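Local structure of (R)-specific enoyl-CoA hydratase (Pseudomonas aeruginosa, 5CPG) at residues V3-Y8 / E140-E145; Q29-V34 / I57-L62; N39-D44 / T51-R56; P78-L83 / M136-K141. The protein catalyses the (R)-specific hydration of trans-2-enoyl-CoA to (3R)-3-hydroxyacyl-CoA, working as a MaoC-family hydratase with a hotdog fold. One frame throughout, in Å; residues are numbered along the deposited sequence.

Overall arrangement
Interactions 1 and 4 lie together on one side of the chain's centre, their own centres about 9 Å apart, and share Glu140 and Lys141. Both are built largely on antiparallel backbone bonds: interaction 1 at the surface, pairing the short strands 3-4 and 143-144, interaction 4 partly buried at an end of the main sheet. Interactions 2 and 3 occupy the opposite side, with centres about 12 Å apart, and are joined through His42, Ile57 and His59. Residues 29-34 and 57-62 meet in the core through rings and apolar groups, whereas 39-44 and 51-56 meet near the surface through an arginine chain and carbonyl groups. All four contacts touch the second subunit.

Interaction 1. Residues V3-Y8 / E140-E145; sequences VQNIPY and EKLSVE
Asn5 forms the tight end of this contact, its side-chain amide set against the backbone of residues 140-142. CG lies between its own backbone N and carbonyl carbon (chi1 65°), against Leu142 N. ND2 donates to Glu140 O at 3.1 Å, in the carbonyl plane and close to its own amide plane, and also to Pro78 O. OD1 accepts from Leu142 N at 2.7 Å, with the donor 43° out of the side-chain carbonyl plane and the bond bent. The backbone N of Asn5 completes the grip on Leu142 O at 3.0 Å. Farther along, Val3 N bonds to Val144 O and Val144 N to Val3 O, each at 2.9 Å. Lys141, bent at chi2, passes Pro7, whose CD is 3.7 Å from Lys141 CD, and its NZ meets Asn5 O at 2.7 Å; a salt bridge to Glu10 gives the ammonium a second partner. The solvent side is looser: exposed Gln4 merely brings CG to 3.5 Å from Ser143 OG, a hydroxyl hydrogen-bonded to Gln2. With the segments running 170° apart end to end, 3-4 and 143-144 form a two-stranded antiparallel sheet that joins the N-terminus to the C-terminal part, separate from the five-stranded hotdog sheet.

Interaction 2. Residues Q29-V34 / I57-L62; sequences QLFAAV and IAHGML
Phe31 of helix 25-35 meets His59, Met61 and Leu62 where the chain enters helix 62-73, the long helix that packs on the sheet of the hotdog fold. Its CG is anti to the backbone N (chi1 -167°), and the ring reaches over the turn from His59 to Leu62, a type I beta turn. CD2 lies over one face of the imidazole, offset toward the rim, 3.4 Å from His59 CG. The two planes are inclined at 43° and the centroids are 4.9 Å apart. Farther along the ring, Phe31 CZ touches Met61 CB at 3.7 Å. Leu62 presents its backbone N over one face of the phenyl, toward the rim, and brings its CD1 to 4.0 Å from Phe31 CD1 as the side chains run past one another, oppositely directed. Ala32 adds a lighter touch, with CB 4.0 Å from His59 NE2. That nitrogen is bonded to Asp37 O, which helps to fix the rotation of the imidazole, and the His42 ring stacks on the face turned from Phe31. All five touching residues are buried. Around them, Met61 packs on Leu87 and Phe89 of strand 81-89 and on Tyr82 of the second subunit, while Leu30 of helix 25-35 rests on Ile154 of strand 152-154.

Interaction 3. Residues N39-D44 / T51-R56; sequences NPVHLD and TQFKER
With CG anti to the carbonyl carbon and NE turned by chi3 (-69°), Arg56 lies across the 41-44 backbone; Val41 carries CG1 in the crowded position between N and the carbonyl carbon (chi1 77°), leaving CG2 to face the turn from Thr51 to Lys54. From the start of the arginine, CA makes a CH...O contact with Val41 O at 3.2 Å, and CB approaches the same oxygen at 3.3 Å. This carbonyl also bonds to the backbone N of Ile57. The aliphatic part continues over the peptide groups, with Arg56 CD 3.4 Å from Leu43 C and 3.8 Å from His42 O, a buried oxygen with no polar partner in the model. NH1 then donates to Leu43 O at 3.2 Å, in a bent bond (140° at the hydrogen) with the donor well above the carbonyl plane. The stronger partner of NH1 is Glu25, through a salt bridge. On the other flank Val41 CG2 meets Thr51 CG2 at 4.2 Å, the side chains crossing at about a right angle, and lies 4.3 Å from Phe53 CD2. Thr51 OG1 accepts from Phe53 N at 3.2 Å, an ST turn that shapes this loop, and is bonded to Ala48 O as well. Asn39 to His42 belong to the hydratase 2 motif of this family, with His42 ND1 bonded to Ile57 O. The contact closes the short excursion around helix 45-49, whose N-cap is Asp44, its OD1 bonded to Tyr47 N. Arg56 also packs on Leu28 of helix 25-35, and Asn39 reaches Ala72 O of the second subunit.

Interaction 4. Residues P78-L83 / M136-K141; sequences PGTIYL and MAPEEK
Met136, Pro138 and Ile81 have the most surface buried here, and define how strand 127-136 leaves its neighbour 81-89. Ile81 and Met136 form an antiparallel hydrogen-bonded pair: Ile81 N donates to Met136 O at 2.9 Å, almost straight at 173°, and Met136 N returns a bond to Ile81 O at 2.8 Å. Both donors lie in the plane of the carbonyl they meet. The two side chains rise from the same face of the sheet, CB to CB 4.0 Å, with Met136 CG anti to the backbone N (chi1 -177°), and Leu83 brings CD1 to 4.0 Å from Met136 N. Past this pair the regular bonding stops and Pro138 packs its ring against loop 78-80 before the strand. Its CG approaches Pro78 O at 3.3 Å and Gly79 C at 3.7 Å, and its CD lies 3.6 Å from Thr80 OG1, a hydroxyl bonded to Gly77 O. Gly79, at phi 100°, lets the chain pass this close to the proline ring. A glycerol, probably from the crystallisation liquor, bonds to Gly79 N and Thr80 O. Within this chain strand 81-89 is an outermost strand of the five-stranded antiparallel sheet, but Leu83 makes backbone bonds to the second subunit and the Tyr82 ring meets Phe89 of that subunit. This is consistent with the hotdog dimer, in which the two sheets join into one.

Interaction 1. Residues V3-Y8 / E140-E145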
loop_
_atom_site.group_PDB
_atom_site.type_symbol
_atom_site.label_atom_id
_atom_site.label_comp_id
_atom_site.label_asym_id
_atom_site.label_seq_id
_atom_site.Cartn_x
_atom_site.Cartn_y
_atom_site.Cartn_z
ATOM N N VAL A 3 -8.618 20.604 6.280
ATOM C CA VAL A 3 -7.602 20.464 5.247
ATOM C C VAL A 3 -8.108 21.058 3.938
ATOM O O VAL A 3 -9.195 20.702 3.489
ATOM C CB VAL A 3 -7.226 18.975 5.053
ATOM C CG1 VAL A 3 -6.220 18.821 3.917
ATOM C CG2 VAL A 3 -6.651 18.442 6.350
ATOM N N GLN A 4 -7.336 21.974 3.347
ATOM C CA GLN A 4 -7.713 22.575 2.059
ATOM C C GLN A 4 -6.933 21.913 0.944
ATOM O O GLN A 4 -5.738 21.615 1.114
ATOM C CB GLN A 4 -7.452 24.084 2.031
ATOM C CG GLN A 4 -8.346 24.880 2.972
ATOM C CD GLN A 4 -8.265 26.387 2.746
ATOM O OE1 GLN A 4 -7.570 26.862 1.841
ATOM N NE2 GLN A 4 -8.990 27.144 3.567
ATOM N N ASN A 5 -7.596 21.659 -0.183
ATOM C CA ASN A 5 -6.870 21.092 -1.313
ATOM C C ASN A 5 -6.199 22.168 -2.146
ATOM O O ASN A 5 -6.298 23.366 -1.865
ATOM C CB ASN A 5 -7.781 20.236 -2.187
ATOM C CG ASN A 5 -8.881 21.019 -2.878
ATOM O OD1 ASN A 5 -8.997 22.238 -2.740
ATOM N ND2 ASN A 5 -9.697 20.309 -3.640
ATOM N N ILE A 6 -5.448 21.703 -3.123
ATOM C CA ILE A 6 -4.854 22.535 -4.163
ATOM C C ILE A 6 -5.398 22.041 -5.511
ATOM O O ILE A 6 -4.927 21.023 -6.055
ATOM C CB ILE A 6 -3.324 22.464 -4.142
ATOM C CG1 ILE A 6 -2.759 22.644 -2.726
ATOM C CG2 ILE A 6 -2.696 23.462 -5.144
ATOM C CD1 ILE A 6 -3.065 23.974 -2.099
ATOM N N PRO A 7 -6.401 22.747 -6.056
ATOM C CA PRO A 7 -7.040 22.340 -7.310
ATOM C C PRO A 7 -6.090 22.426 -8.486
ATOM O O PRO A 7 -5.048 23.068 -8.388
ATOM C CB PRO A 7 -8.189 23.351 -7.479
ATOM C CG PRO A 7 -8.344 23.993 -6.133
ATOM C CD PRO A 7 -6.989 23.990 -5.524
ATOM N N TYR A 8 -6.466 21.772 -9.585
ATOM C CA TYR A 8 -5.641 21.693 -10.780
ATOM C C TYR A 8 -5.099 23.056 -11.257
ATOM O O TYR A 8 -3.923 23.171 -11.562
ATOM C CB TYR A 8 -6.452 21.031 -11.894
ATOM C CG TYR A 8 -5.704 20.788 -13.186
ATOM C CD1 TYR A 8 -4.879 19.678 -13.354
ATOM C CD2 TYR A 8 -5.853 21.654 -14.257
ATOM C CE1 TYR A 8 -4.221 19.438 -14.564
ATOM C CE2 TYR A 8 -5.196 21.432 -15.453
ATOM C CZ TYR A 8 -4.387 20.338 -15.603
ATOM O OH TYR A 8 -3.753 20.127 -16.801
ATOM N N GLU A 140 -12.262 21.806 -8.222
ATOM C CA GLU A 140 -12.678 22.958 -7.408
ATOM C C GLU A 140 -12.001 22.994 -6.045
ATOM O O GLU A 140 -11.529 21.964 -5.525
ATOM C CB GLU A 140 -14.189 22.955 -7.219
ATOM C CG GLU A 140 -14.685 21.864 -6.276
ATOM C CD GLU A 140 -14.755 20.478 -6.923
ATOM O OE1 GLU A 140 -14.349 20.329 -8.100
ATOM O OE2 GLU A 140 -15.213 19.532 -6.241
ATOM N N LYS A 141 -11.928 24.190 -5.473
ATOM C CA LYS A 141 -11.293 24.377 -4.179
ATOM C C LYS A 141 -12.169 23.728 -3.125
ATOM O O LYS A 141 -13.402 23.764 -3.216
ATOM C CB LYS A 141 -11.091 25.855 -3.873
ATOM C CG LYS A 141 -10.233 26.151 -2.649
ATOM C CD LYS A 141 -8.775 25.774 -2.862
ATOM C CE LYS A 141 -7.891 26.282 -1.735
ATOM N NZ LYS A 141 -6.445 26.064 -2.073
ATOM N N LEU A 142 -11.524 23.128 -2.128
ATOM C CA LEU A 142 -12.212 22.291 -1.163
ATOM C C LEU A 142 -11.592 22.407 0.204
ATOM O O LEU A 142 -10.371 22.533 0.336
ATOM C CB LEU A 142 -12.181 20.842 -1.606
ATOM C CG LEU A 142 -13.374 20.299 -2.350
ATOM C CD1 LEU A 142 -12.966 18.996 -3.005
ATOM C CD2 LEU A 142 -14.477 20.084 -1.346
ATOM N N SER A 143 -12.446 22.382 1.219
ATOM C CA SER A 143 -12.004 22.365 2.609
ATOM C C SER A 143 -12.776 21.231 3.303
ATOM O O SER A 143 -14.005 21.164 3.251
ATOM C CB SER A 143 -12.242 23.719 3.277
ATOM O OG SER A 143 -11.362 23.930 4.367
ATOM N N VAL A 144 -12.049 20.304 3.908
ATOM C CA VAL A 144 -12.679 19.090 4.385
ATOM C C VAL A 144 -12.164 18.771 5.789
ATOM O O VAL A 144 -10.981 18.910 6.060
ATOM C CB VAL A 144 -12.385 17.907 3.430
ATOM C CG1 VAL A 144 -12.939 16.597 3.983
ATOM C CG2 VAL A 144 -12.946 18.198 2.036
ATOM N N GLU A 145 -13.066 18.392 6.688
ATOM C CA GLU A 145 -12.649 17.929 8.000
ATOM C C GLU A 145 -12.303 16.451 7.845
ATOM O O GLU A 145 -13.162 15.664 7.438
ATOM C CB GLU A 145 -13.765 18.126 9.042
ATOM C CG GLU A 145 -13.386 17.737 10.467
ATOM C CD GLU A 145 -12.458 18.759 11.108
ATOM O OE1 GLU A 145 -12.490 19.928 10.671
ATOM O OE2 GLU A 145 -11.696 18.400 12.035
#

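Interaction 2. Residues Q29-V34 / I57-L62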
loop_
_atom_site.group_PDB
_atom_site.type_symbol
_atom_site.label_atom_id
_atom_site.label_comp_id
_atom_site.label_asym_id
_atom_site.label_seq_id
_atom_site.Cartn_x
_atom_site.Cartn_y
_atom_site.Cartn_z
ATOM N N GLN A 29 2.424 -3.455 13.097
ATOM C CA GLN A 29 1.287 -4.297 13.444
ATOM C C GLN A 29 0.021 -3.906 12.646
ATOM O O GLN A 29 -0.682 -4.773 12.170
ATOM C CB GLN A 29 1.000 -4.208 14.929
ATOM C CG GLN A 29 2.098 -4.827 15.757
ATOM C CD GLN A 29 1.974 -4.464 17.211
ATOM O OE1 GLN A 29 1.518 -3.372 17.555
ATOM N NE2 GLN A 29 2.420 -5.359 18.071
ATOM N N LEU A 30 -0.245 -2.610 12.496
ATOM C CA LEU A 30 -1.408 -2.195 11.740
ATOM C C LEU A 30 -1.274 -2.636 10.271
ATOM O O LEU A 30 -2.262 -3.057 9.654
ATOM C CB LEU A 30 -1.593 -0.658 11.802
ATOM C CG LEU A 30 -1.994 -0.222 13.200
ATOM C CD1 LEU A 30 -1.776 1.279 13.300
ATOM C CD2 LEU A 30 -3.477 -0.578 13.511
ATOM N N PHE A 31 -0.074 -2.519 9.690
ATOM C CA PHE A 31 0.012 -2.841 8.269
ATOM C C PHE A 31 -0.179 -4.334 8.048
ATOM O O PHE A 31 -0.808 -4.751 7.062
ATOM C CB PHE A 31 1.327 -2.369 7.660
ATOM C CG PHE A 31 1.312 -2.409 6.168
ATOM C CD1 PHE A 31 0.843 -1.327 5.433
ATOM C CD2 PHE A 31 1.714 -3.544 5.493
ATOM C CE1 PHE A 31 0.801 -1.392 4.026
ATOM C CE2 PHE A 31 1.689 -3.589 4.123
ATOM C CZ PHE A 31 1.232 -2.504 3.388
ATOM N N ALA A 32 0.348 -5.145 8.990
ATOM C CA ALA A 32 0.170 -6.605 8.923
ATOM C C ALA A 32 -1.304 -6.939 9.000
ATOM O O ALA A 32 -1.814 -7.794 8.264
ATOM C CB ALA A 32 0.914 -7.313 10.058
ATOM N N ALA A 33 -2.004 -6.247 9.890
ATOM C CA ALA A 33 -3.405 -6.546 10.126
ATOM C C ALA A 33 -4.244 -6.262 8.903
ATOM O O ALA A 33 -5.166 -7.009 8.588
ATOM C CB ALA A 33 -3.950 -5.753 11.321
ATOM N N VAL A 34 -3.955 -5.175 8.222
ATOM C CA VAL A 34 -4.822 -4.805 7.120
ATOM C C VAL A 34 -4.367 -5.480 5.811
ATOM O O VAL A 34 -5.198 -5.753 4.925
ATOM C CB VAL A 34 -4.890 -3.279 6.985
ATOM C CG1 VAL A 34 -3.569 -2.726 6.432
ATOM C CG2 VAL A 34 -6.121 -2.924 6.106
ATOM N N ILE A 57 11.571 -5.281 10.673
ATOM C CA ILE A 57 11.603 -4.300 9.582
ATOM C C ILE A 57 10.160 -4.060 9.085
ATOM O O ILE A 57 9.280 -4.894 9.282
ATOM C CB ILE A 57 12.497 -4.761 8.396
ATOM C CG1 ILE A 57 11.903 -5.973 7.694
ATOM C CG2 ILE A 57 13.906 -5.121 8.875
ATOM C CD1 ILE A 57 12.682 -6.390 6.474
ATOM N N ALA A 58 9.958 -2.934 8.407
ATOM C CA ALA A 58 8.619 -2.576 7.927
ATOM C C ALA A 58 8.340 -3.314 6.637
ATOM O O ALA A 58 9.266 -3.710 5.918
ATOM C CB ALA A 58 8.527 -1.061 7.696
ATOM N N HIS A 59 7.066 -3.501 6.343
ATOM C CA HIS A 59 6.676 -3.995 5.022
ATOM C C HIS A 59 7.047 -2.973 3.971
ATOM O O HIS A 59 6.816 -1.784 4.150
ATOM C CB HIS A 59 5.172 -4.251 4.988
ATOM C CG HIS A 59 4.666 -5.100 6.123
ATOM N ND1 HIS A 59 4.473 -4.615 7.394
ATOM C CD2 HIS A 59 4.238 -6.383 6.137
ATOM C CE1 HIS A 59 3.961 -5.576 8.158
ATOM N NE2 HIS A 59 3.807 -6.659 7.411
ATOM N N GLY A 60 7.603 -3.433 2.850
ATOM C CA GLY A 60 7.963 -2.484 1.808
ATOM C C GLY A 60 6.811 -1.612 1.386
ATOM O O GLY A 60 6.987 -0.415 1.158
ATOM N N MET A 61 5.621 -2.207 1.289
ATOM C CA MET A 61 4.465 -1.483 0.795
ATOM C C MET A 61 3.886 -0.465 1.794
ATOM O O MET A 61 2.980 0.272 1.436
ATOM C CB MET A 61 3.386 -2.488 0.368
ATOM C CG MET A 61 2.141 -1.942 -0.302
ATOM S SD MET A 61 2.491 -1.002 -1.796
ATOM C CE MET A 61 2.929 -2.342 -2.910
ATOM N N LEU A 62 4.398 -0.441 3.035
ATOM C CA LEU A 62 4.038 0.643 3.961
ATOM C C LEU A 62 4.346 2.006 3.283
ATOM O O LEU A 62 3.572 2.964 3.417
ATOM C CB LEU A 62 4.770 0.506 5.299
ATOM C CG LEU A 62 4.524 1.633 6.333
ATOM C CD1 LEU A 62 3.060 1.698 6.726
ATOM C CD2 LEU A 62 5.407 1.445 7.557
#

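Interaction 3. Residues N39-D44 / T51-R56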
loop_
_atom_site.group_PDB
_atom_site.type_symbol
_atom_site.label_atom_id
_atom_site.label_comp_id
_atom_site.label_asym_id
_atom_site.label_seq_id
_atom_site.Cartn_x
_atom_site.Cartn_y
_atom_site.Cartn_z
ATOM N N ASN A 39 4.286 -12.212 7.973
ATOM C CA ASN A 39 5.662 -12.699 8.001
ATOM C C ASN A 39 6.324 -12.235 9.285
ATOM O O ASN A 39 6.187 -11.080 9.658
ATOM C CB ASN A 39 6.455 -12.188 6.810
ATOM C CG ASN A 39 6.382 -13.124 5.637
ATOM O OD1 ASN A 39 7.085 -14.139 5.608
ATOM N ND2 ASN A 39 5.522 -12.809 4.668
ATOM N N PRO A 40 7.007 -13.144 9.983
ATOM C CA PRO A 40 7.400 -12.825 11.363
ATOM C C PRO A 40 8.514 -11.781 11.463
ATOM O O PRO A 40 8.683 -11.189 12.544
ATOM C CB PRO A 40 7.841 -14.187 11.929
ATOM C CG PRO A 40 8.182 -15.011 10.692
ATOM C CD PRO A 40 7.138 -14.576 9.674
ATOM N N VAL A 41 9.222 -11.481 10.379
ATOM C CA VAL A 41 10.269 -10.471 10.473
ATOM C C VAL A 41 9.653 -9.080 10.686
ATOM O O VAL A 41 10.353 -8.144 11.107
ATOM C CB VAL A 41 11.158 -10.452 9.225
ATOM C CG1 VAL A 41 10.421 -9.736 8.044
ATOM C CG2 VAL A 41 12.471 -9.786 9.517
ATOM N N HIS A 42 8.352 -8.932 10.381
ATOM C CA HIS A 42 7.650 -7.679 10.651
ATOM C C HIS A 42 6.972 -7.609 12.014
ATOM O O HIS A 42 6.575 -6.530 12.462
ATOM C CB HIS A 42 6.577 -7.456 9.582
ATOM C CG HIS A 42 7.086 -7.577 8.185
ATOM N ND1 HIS A 42 8.079 -6.771 7.678
ATOM C CD2 HIS A 42 6.742 -8.429 7.190
ATOM C CE1 HIS A 42 8.326 -7.110 6.417
ATOM N NE2 HIS A 42 7.524 -8.114 6.100
ATOM N N LEU A 43 6.835 -8.750 12.701
ATOM C CA LEU A 43 5.990 -8.813 13.874
ATOM C C LEU A 43 6.636 -9.355 15.140
ATOM O O LEU A 43 6.323 -8.892 16.210
ATOM C CB LEU A 43 4.742 -9.663 13.582
ATOM C CG LEU A 43 3.747 -8.991 12.604
ATOM C CD1 LEU A 43 2.621 -9.944 12.204
ATOM C CD2 LEU A 43 3.170 -7.705 13.195
ATOM N N ASP A 44 7.493 -10.352 14.985
ATOM C CA ASP A 44 8.031 -11.172 16.088
ATOM C C ASP A 44 9.461 -10.756 16.386
ATOM O O ASP A 44 10.344 -11.014 15.597
ATOM C CB ASP A 44 7.960 -12.664 15.687
ATOM C CG ASP A 44 8.348 -13.617 16.822
ATOM O OD1 ASP A 44 9.223 -13.280 17.634
ATOM O OD2 ASP A 44 7.793 -14.733 16.875
ATOM N N THR A 51 17.503 -12.964 12.378
ATOM C CA THR A 51 17.739 -12.606 10.985
ATOM C C THR A 51 18.868 -11.645 10.790
ATOM O O THR A 51 19.386 -11.071 11.753
ATOM C CB THR A 51 16.488 -11.938 10.355
ATOM O OG1 THR A 51 16.379 -10.596 10.864
ATOM C CG2 THR A 51 15.238 -12.723 10.661
ATOM N N GLN A 52 19.248 -11.438 9.529
ATOM C CA GLN A 52 20.327 -10.520 9.193
ATOM C C GLN A 52 20.055 -9.097 9.633
ATOM O O GLN A 52 20.992 -8.368 9.871
ATOM C CB GLN A 52 20.596 -10.511 7.690
ATOM C CG GLN A 52 19.445 -9.985 6.900
ATOM C CD GLN A 52 19.670 -10.101 5.431
ATOM O OE1 GLN A 52 20.793 -9.943 4.955
ATOM N NE2 GLN A 52 18.607 -10.403 4.691
ATOM N N PHE A 53 18.781 -8.712 9.786
ATOM C CA PHE A 53 18.466 -7.346 10.191
ATOM C C PHE A 53 18.574 -7.124 11.705
ATOM O O PHE A 53 18.621 -5.975 12.154
ATOM C CB PHE A 53 17.054 -6.946 9.713
ATOM C CG PHE A 53 16.818 -7.173 8.233
ATOM C CD1 PHE A 53 17.270 -6.264 7.284
ATOM C CD2 PHE A 53 16.127 -8.301 7.800
ATOM C CE1 PHE A 53 17.049 -6.479 5.924
ATOM C CE2 PHE A 53 15.894 -8.524 6.434
ATOM C CZ PHE A 53 16.367 -7.612 5.506
ATOM N N LYS A 54 18.568 -8.208 12.482
ATOM C CA LYS A 54 18.727 -8.156 13.944
ATOM C C LYS A 54 17.573 -7.519 14.700
ATOM O O LYS A 54 17.588 -7.471 15.927
ATOM C CB LYS A 54 20.032 -7.413 14.327
ATOM C CG LYS A 54 21.264 -8.009 13.692
ATOM C CD LYS A 54 21.510 -9.410 14.183
ATOM C CE LYS A 54 22.787 -9.938 13.550
ATOM N NZ LYS A 54 23.194 -11.287 14.082
ATOM N N GLU A 55 16.572 -7.035 13.969
ATOM C CA GLU A 55 15.419 -6.402 14.551
ATOM C C GLU A 55 14.328 -6.415 13.492
ATOM O O GLU A 55 14.592 -6.769 12.331
ATOM C CB GLU A 55 15.724 -4.946 14.960
ATOM C CG GLU A 55 16.125 -4.143 13.725
ATOM C CD GLU A 55 16.561 -2.703 14.031
ATOM O OE1 GLU A 55 16.639 -2.323 15.213
ATOM O OE2 GLU A 55 16.833 -1.957 13.070
ATOM N N ARG A 56 13.107 -6.050 13.874
ATOM C CA ARG A 56 12.001 -6.105 12.918
ATOM C C ARG A 56 12.134 -5.015 11.843
ATOM O O ARG A 56 12.715 -3.959 12.061
ATOM C CB ARG A 56 10.675 -5.992 13.647
ATOM C CG ARG A 56 10.247 -7.276 14.388
ATOM C CD ARG A 56 9.082 -6.993 15.301
ATOM N NE ARG A 56 9.493 -6.151 16.417
ATOM C CZ ARG A 56 8.677 -5.759 17.378
ATOM N NH1 ARG A 56 7.401 -6.122 17.354
ATOM N NH2 ARG A 56 9.126 -4.990 18.360
#

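Interaction 4. Residues P78-L83 / M136-K141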
loop_
_atom_site.group_PDB
_atom_site.type_symbol
_atom_site.label_atom_id
_atom_site.label_comp_id
_atom_site.label_asym_id
_atom_site.label_seq_id
_atom_site.Cartn_x
_atom_site.Cartn_y
_atom_site.Cartn_z
ATOM N N PRO A 78 -7.706 16.751 -0.648
ATOM C CA PRO A 78 -9.085 16.275 -0.854
ATOM C C PRO A 78 -9.680 16.511 -2.250
ATOM O O PRO A 78 -9.515 17.586 -2.806
ATOM C CB PRO A 78 -9.867 17.048 0.208
ATOM C CG PRO A 78 -8.894 17.208 1.306
ATOM C CD PRO A 78 -7.543 17.426 0.654
ATOM N N GLY A 79 -10.338 15.493 -2.809
ATOM C CA GLY A 79 -10.919 15.568 -4.127
ATOM C C GLY A 79 -10.089 14.920 -5.237
ATOM O O GLY A 79 -10.526 14.828 -6.346
ATOM N N THR A 80 -8.882 14.475 -4.916
ATOM C CA THR A 80 -8.017 13.789 -5.867
ATOM C C THR A 80 -8.467 12.365 -6.169
ATOM O O THR A 80 -8.902 11.651 -5.266
ATOM C CB THR A 80 -6.602 13.746 -5.316
ATOM O OG1 THR A 80 -6.186 15.084 -5.032
ATOM C CG2 THR A 80 -5.622 13.109 -6.286
ATOM N N ILE A 81 -8.367 11.970 -7.436
ATOM C CA ILE A 81 -8.648 10.615 -7.872
ATOM C C ILE A 81 -7.329 9.926 -8.222
ATOM O O ILE A 81 -6.501 10.474 -8.938
ATOM C CB ILE A 81 -9.593 10.579 -9.067
ATOM C CG1 ILE A 81 -10.930 11.198 -8.641
ATOM C CG2 ILE A 81 -9.823 9.155 -9.527
ATOM C CD1 ILE A 81 -11.968 11.162 -9.738
ATOM N N TYR A 82 -7.108 8.747 -7.647
ATOM C CA TYR A 82 -5.880 7.978 -7.869
ATOM C C TYR A 82 -6.024 7.141 -9.077
ATOM O O TYR A 82 -6.930 6.306 -9.144
ATOM C CB TYR A 82 -5.613 7.169 -6.587
ATOM C CG TYR A 82 -4.173 6.865 -6.174
ATOM C CD1 TYR A 82 -3.076 7.376 -6.830
ATOM C CD2 TYR A 82 -3.948 6.132 -5.023
ATOM C CE1 TYR A 82 -1.752 7.079 -6.383
ATOM C CE2 TYR A 82 -2.644 5.839 -4.567
ATOM C CZ TYR A 82 -1.575 6.316 -5.229
ATOM O OH TYR A 82 -0.346 5.989 -4.710
ATOM N N LEU A 83 -5.176 7.379 -10.078
ATOM C CA LEU A 83 -5.271 6.593 -11.301
ATOM C C LEU A 83 -4.205 5.518 -11.366
ATOM O O LEU A 83 -4.469 4.448 -11.882
ATOM C CB LEU A 83 -5.166 7.470 -12.529
ATOM C CG LEU A 83 -6.256 8.530 -12.586
ATOM C CD1 LEU A 83 -5.973 9.400 -13.774
ATOM C CD2 LEU A 83 -7.602 7.847 -12.773
ATOM N N MET A 136 -5.976 12.341 -11.024
ATOM C CA MET A 136 -6.814 13.441 -11.493
ATOM C C MET A 136 -6.961 14.416 -10.348
ATOM O O MET A 136 -7.497 14.085 -9.283
ATOM C CB MET A 136 -8.181 12.921 -11.973
ATOM C CG MET A 136 -9.062 14.040 -12.531
ATOM S SD MET A 136 -10.538 13.343 -13.278
ATOM C CE MET A 136 -9.775 12.060 -14.234
ATOM N N ALA A 137 -6.453 15.630 -10.542
ATOM C CA ALA A 137 -6.475 16.588 -9.452
ATOM C C ALA A 137 -7.871 17.173 -9.343
ATOM O O ALA A 137 -8.649 17.099 -10.302
ATOM C CB ALA A 137 -5.419 17.711 -9.704
ATOM N N PRO A 138 -8.194 17.762 -8.188
ATOM C CA PRO A 138 -9.535 18.300 -7.955
ATOM C C PRO A 138 -9.789 19.484 -8.876
ATOM O O PRO A 138 -8.864 20.254 -9.101
ATOM C CB PRO A 138 -9.496 18.759 -6.490
ATOM C CG PRO A 138 -8.328 18.076 -5.887
ATOM C CD PRO A 138 -7.335 17.883 -6.996
ATOM N N GLU A 139 -10.997 19.595 -9.409
ATOM C CA GLU A 139 -11.373 20.743 -10.233
ATOM C C GLU A 139 -11.621 21.980 -9.372
ATOM O O GLU A 139 -11.217 23.075 -9.737
ATOM C CB GLU A 139 -12.613 20.419 -11.065
ATOM C CG GLU A 139 -13.139 21.586 -11.908
ATOM C CD GLU A 139 -12.250 21.930 -13.103
ATOM O OE1 GLU A 139 -12.342 21.239 -14.144
ATOM O OE2 GLU A 139 -11.473 22.904 -13.009
ATOM N N GLU A 140 -12.262 21.806 -8.222
ATOM C CA GLU A 140 -12.678 22.958 -7.408
ATOM C C GLU A 140 -12.001 22.994 -6.045
ATOM O O GLU A 140 -11.529 21.964 -5.525
ATOM C CB GLU A 140 -14.189 22.955 -7.219
ATOM C CG GLU A 140 -14.685 21.864 -6.276
ATOM C CD GLU A 140 -14.755 20.478 -6.923
ATOM O OE1 GLU A 140 -14.349 20.329 -8.100
ATOM O OE2 GLU A 140 -15.213 19.532 -6.241
ATOM N N LYS A 141 -11.928 24.190 -5.473
ATOM C CA LYS A 141 -11.293 24.377 -4.179
ATOM C C LYS A 141 -12.169 23.728 -3.125
ATOM O O LYS A 141 -13.402 23.764 -3.216
ATOM C CB LYS A 141 -11.091 25.855 -3.873
ATOM C CG LYS A 141 -10.233 26.151 -2.649
ATOM C CD LYS A 141 -8.775 25.774 -2.862
ATOM C CE LYS A 141 -7.891 26.282 -1.735
ATOM N NZ LYS A 141 -6.445 26.064 -2.073
#